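PDB 7N1L: GCN5-related N-acetyltransferase from Brucella abortus, which probably transfers an acyl group, most likely acetyl from acetyl-CoA, to an amino group of its substrate, as GNAT-family enzymes do. Local coordinates for residues A74-A79 against F88-D93. Residues are numbered along the deposited sequence; the frame is centred on the assembly and turned at random.
Sequences AEALGA and FVIFYD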
ATOM      1  N   ALA A  74      -7.295   5.029  -5.009  1.00 28.43           N
ATOM      2  CA  ALA A  74      -7.961   4.835  -3.729  1.00 27.83           C
ATOM      3  C   ALA A  74      -9.453   4.597  -3.915  1.00 28.25           C
ATOM      4  O   ALA A  74     -10.068   5.082  -4.871  1.00 30.69           O
ATOM      5  CB  ALA A  74      -7.752   6.043  -2.816  1.00 28.77           C
ATOM      6  N   GLU A  75     -10.028   3.826  -3.005  1.00 25.22           N
ATOM      7  CA  GLU A  75     -11.475   3.704  -2.929  1.00 27.94           C
ATOM      8  C   GLU A  75     -11.849   3.732  -1.451  1.00 29.29           C
ATOM      9  O   GLU A  75     -11.023   3.496  -0.568  1.00 29.14           O
ATOM     10  CB  GLU A  75     -11.991   2.420  -3.602  1.00 28.49           C
ATOM     11  CG  GLU A  75     -11.572   2.275  -5.080  1.00 25.22           C
ATOM     12  CD  GLU A  75     -11.948   0.935  -5.641  1.00 27.15           C
ATOM     13  OE1 GLU A  75     -13.154   0.658  -5.760  1.00 27.53           O
ATOM     14  OE2 GLU A  75     -11.026   0.127  -5.926  1.00 31.64           O
ATOM     15  N   ALA A  76     -13.093   4.076  -1.185  1.00 29.16           N
ATOM     16  CA  ALA A  76     -13.547   4.171   0.183  1.00 28.11           C
ATOM     17  C   ALA A  76     -14.956   3.594   0.239  1.00 31.12           C
ATOM     18  O   ALA A  76     -15.813   3.929  -0.590  1.00 28.90           O
ATOM     19  CB  ALA A  76     -13.488   5.619   0.680  1.00 25.12           C
ATOM     20  N   LEU A  77     -15.168   2.699   1.186  1.00 28.53           N
ATOM     21  CA  LEU A  77     -16.483   2.159   1.480  1.00 30.49           C
ATOM     22  C   LEU A  77     -17.076   2.927   2.653  1.00 29.67           C
ATOM     23  O   LEU A  77     -16.359   3.272   3.589  1.00 32.28           O
ATOM     24  CB  LEU A  77     -16.328   0.677   1.787  1.00 31.84           C
ATOM     25  CG  LEU A  77     -17.286  -0.411   1.395  1.00 34.67           C
ATOM     26  CD1 LEU A  77     -17.753  -0.312  -0.015  1.00 28.95           C
ATOM     27  CD2 LEU A  77     -16.371  -1.630   1.499  1.00 29.92           C
ATOM     28  N   GLY A  78     -18.358   3.273   2.550  1.00 30.55           N
ATOM     29  CA  GLY A  78     -19.032   4.028   3.594  1.00 25.62           C
ATOM     30  C   GLY A  78     -20.165   3.247   4.241  1.00 32.07           C
ATOM     31  O   GLY A  78     -20.837   2.432   3.599  1.00 30.69           O
ATOM     32  N   ALA A  79     -20.395   3.523   5.525  1.00 28.77           N
ATOM     33  CA  ALA A  79     -21.470   2.905   6.284  1.00 31.59           C
ATOM     34  C   ALA A  79     -22.451   3.982   6.720  1.00 28.84           C
ATOM     35  O   ALA A  79     -22.054   4.981   7.326  1.00 32.18           O
ATOM     36  CB  ALA A  79     -20.929   2.153   7.500  1.00 27.78           C
ATOM     37  N   PHE A  88     -16.283   4.561   7.786  1.00 29.27           N
ATOM     38  CA  PHE A  88     -15.665   4.399   6.470  1.00 28.58           C
ATOM     39  C   PHE A  88     -14.470   3.461   6.558  1.00 30.27           C
ATOM     40  O   PHE A  88     -13.920   3.222   7.638  1.00 28.67           O
ATOM     41  CB  PHE A  88     -15.234   5.732   5.840  1.00 26.65           C
ATOM     42  CG  PHE A  88     -14.061   6.399   6.513  1.00 27.11           C
ATOM     43  CD1 PHE A  88     -12.748   6.071   6.167  1.00 27.96           C
ATOM     44  CD2 PHE A  88     -14.260   7.400   7.449  1.00 26.68           C
ATOM     45  CE1 PHE A  88     -11.675   6.714   6.755  1.00 24.15           C
ATOM     46  CE2 PHE A  88     -13.193   8.047   8.038  1.00 28.22           C
ATOM     47  CZ  PHE A  88     -11.893   7.703   7.684  1.00 27.02           C
ATOM     48  N   VAL A  89     -14.087   2.915   5.401  1.00 28.76           N
ATOM     49  CA  VAL A  89     -12.808   2.228   5.259  1.00 28.65           C
ATOM     50  C   VAL A  89     -12.227   2.628   3.911  1.00 28.89           C
ATOM     51  O   VAL A  89     -12.938   2.617   2.897  1.00 30.12           O
ATOM     52  CB  VAL A  89     -12.915   0.690   5.401  1.00 25.35           C
ATOM     53  CG1 VAL A  89     -13.834   0.084   4.370  1.00 27.39           C
ATOM     54  CG2 VAL A  89     -11.537   0.059   5.304  1.00 28.18           C
ATOM     55  N   ILE A  90     -10.949   3.017   3.913  1.00 27.80           N
ATOM     56  CA  ILE A  90     -10.197   3.401   2.720  1.00 27.89           C
ATOM     57  C   ILE A  90      -9.318   2.231   2.307  1.00 29.37           C
ATOM     58  O   ILE A  90      -8.575   1.686   3.135  1.00 26.12           O
ATOM     59  CB  ILE A  90      -9.341   4.652   2.989  1.00 29.02           C
ATOM     60  CG1 ILE A  90     -10.227   5.845   3.367  1.00 27.96           C
ATOM     61  CG2 ILE A  90      -8.479   4.998   1.764  1.00 26.82           C
ATOM     62  CD1 ILE A  90      -9.437   7.040   3.935  1.00 24.70           C
ATOM     63  N   PHE A  91      -9.383   1.844   1.029  1.00 29.69           N
ATOM     64  CA  PHE A  91      -8.638   0.682   0.561  1.00 25.82           C
ATOM     65  C   PHE A  91      -8.071   0.912  -0.825  1.00 28.35           C
ATOM     66  O   PHE A  91      -8.601   1.700  -1.612  1.00 28.01           O
ATOM     67  CB  PHE A  91      -9.507  -0.572   0.534  1.00 27.32           C
ATOM     68  CG  PHE A  91     -10.627  -0.536  -0.462  1.00 26.98           C
ATOM     69  CD1 PHE A  91     -11.826   0.106  -0.155  1.00 29.80           C
ATOM     70  CD2 PHE A  91     -10.529  -1.211  -1.669  1.00 28.84           C
ATOM     71  CE1 PHE A  91     -12.890   0.105  -1.064  1.00 27.16           C
ATOM     72  CE2 PHE A  91     -11.581  -1.211  -2.579  1.00 24.09           C
ATOM     73  CZ  PHE A  91     -12.758  -0.554  -2.271  1.00 27.46           C
ATOM     74  N   TYR A  92      -7.021   0.145  -1.136  1.00 27.74           N
ATOM     75  CA  TYR A  92      -6.361   0.203  -2.427  1.00 25.47           C
ATOM     76  C   TYR A  92      -6.477  -1.152  -3.101  1.00 26.73           C
ATOM     77  O   TYR A  92      -6.301  -2.188  -2.461  1.00 30.61           O
ATOM     78  CB  TYR A  92      -4.891   0.615  -2.281  1.00 27.24           C
ATOM     79  CG  TYR A  92      -4.760   1.786  -1.349  1.00 26.90           C
ATOM     80  CD1 TYR A  92      -5.330   3.001  -1.665  1.00 28.91           C
ATOM     81  CD2 TYR A  92      -4.015   1.702  -0.202  1.00 28.11           C
ATOM     82  CE1 TYR A  92      -5.250   4.075  -0.822  1.00 27.68           C
ATOM     83  CE2 TYR A  92      -3.908   2.783   0.641  1.00 31.34           C
ATOM     84  CZ  TYR A  92      -4.541   3.971   0.325  1.00 29.51           C
ATOM     85  OH  TYR A  92      -4.438   5.084   1.148  1.00 32.48           O
ATOM     86  N   ASP A  93      -6.808  -1.145  -4.378  1.00 25.33           N
ATOM     87  CA  ASP A  93      -6.819  -2.352  -5.201  1.00 28.90           C
ATOM     88  C   ASP A  93      -5.475  -2.352  -5.938  1.00 28.37           C
ATOM     89  O   ASP A  93      -5.296  -1.628  -6.919  1.00 30.20           O
ATOM     90  CB  ASP A  93      -8.006  -2.355  -6.163  1.00 23.18           C
ATOM     91  CG  ASP A  93      -8.114  -3.657  -6.977  1.00 27.90           C
ATOM     92  OD1 ASP A  93      -7.118  -4.405  -7.059  1.00 28.89           O
ATOM     93  OD2 ASP A  93      -9.170  -3.915  -7.601  1.00 27.10           O
TER
HETATM   94  O   HOH W   1      -8.232   0.772  -5.433  1.00 28.15           O
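E75 and F91 face each other as a hydrogen-bonded antiparallel pair, E75 N reaching F91 O at 2.9 Å and F91 N returning to E75 O in a nearly straight bond (171° at the hydrogen). Two residues on, L77 and V89 repeat the reciprocal pairing, with L77 N to V89 O at 2.8 Å. Between these pairs, A76 and I90 form a non-hydrogen-bonded pair, where A76 CA also leans on V89 O at 3.2 Å in a CA-H...O contact. Strands 74-81 and 84-96 thus form a hairpin, second and third of five in the GNAT sheet.

Among the side chains, the chief apolar contact is a CH-pi interaction: E75 CB stands over one face of the F91 ring, 3.7 Å from its centroid and displaced toward the rim. A chi1 of 66° sets F91 CG between its own backbone N and carbonyl carbon, which swings the ring across to E75. On the same face, L77 CB packs against V89 CG1 at 3.6 Å, while L68 of helix 61-69 touches A74 and I90 on the reverse face.

Polar groups meet at the E75-D93 end. One water donates to E75 OE2 and accepts from D93 N at 2.6 Å. The two carboxylates, nearly coplanar, approach within 4.8 Å (E75 OE2 to D93 OD2); R135 NH1 bridges both atoms, and R102 salt-bridges D93 OD1.

Backbone bonds therefore fix the register, F91 covers the E75 methylene, and both arginines probably favour ionised acids.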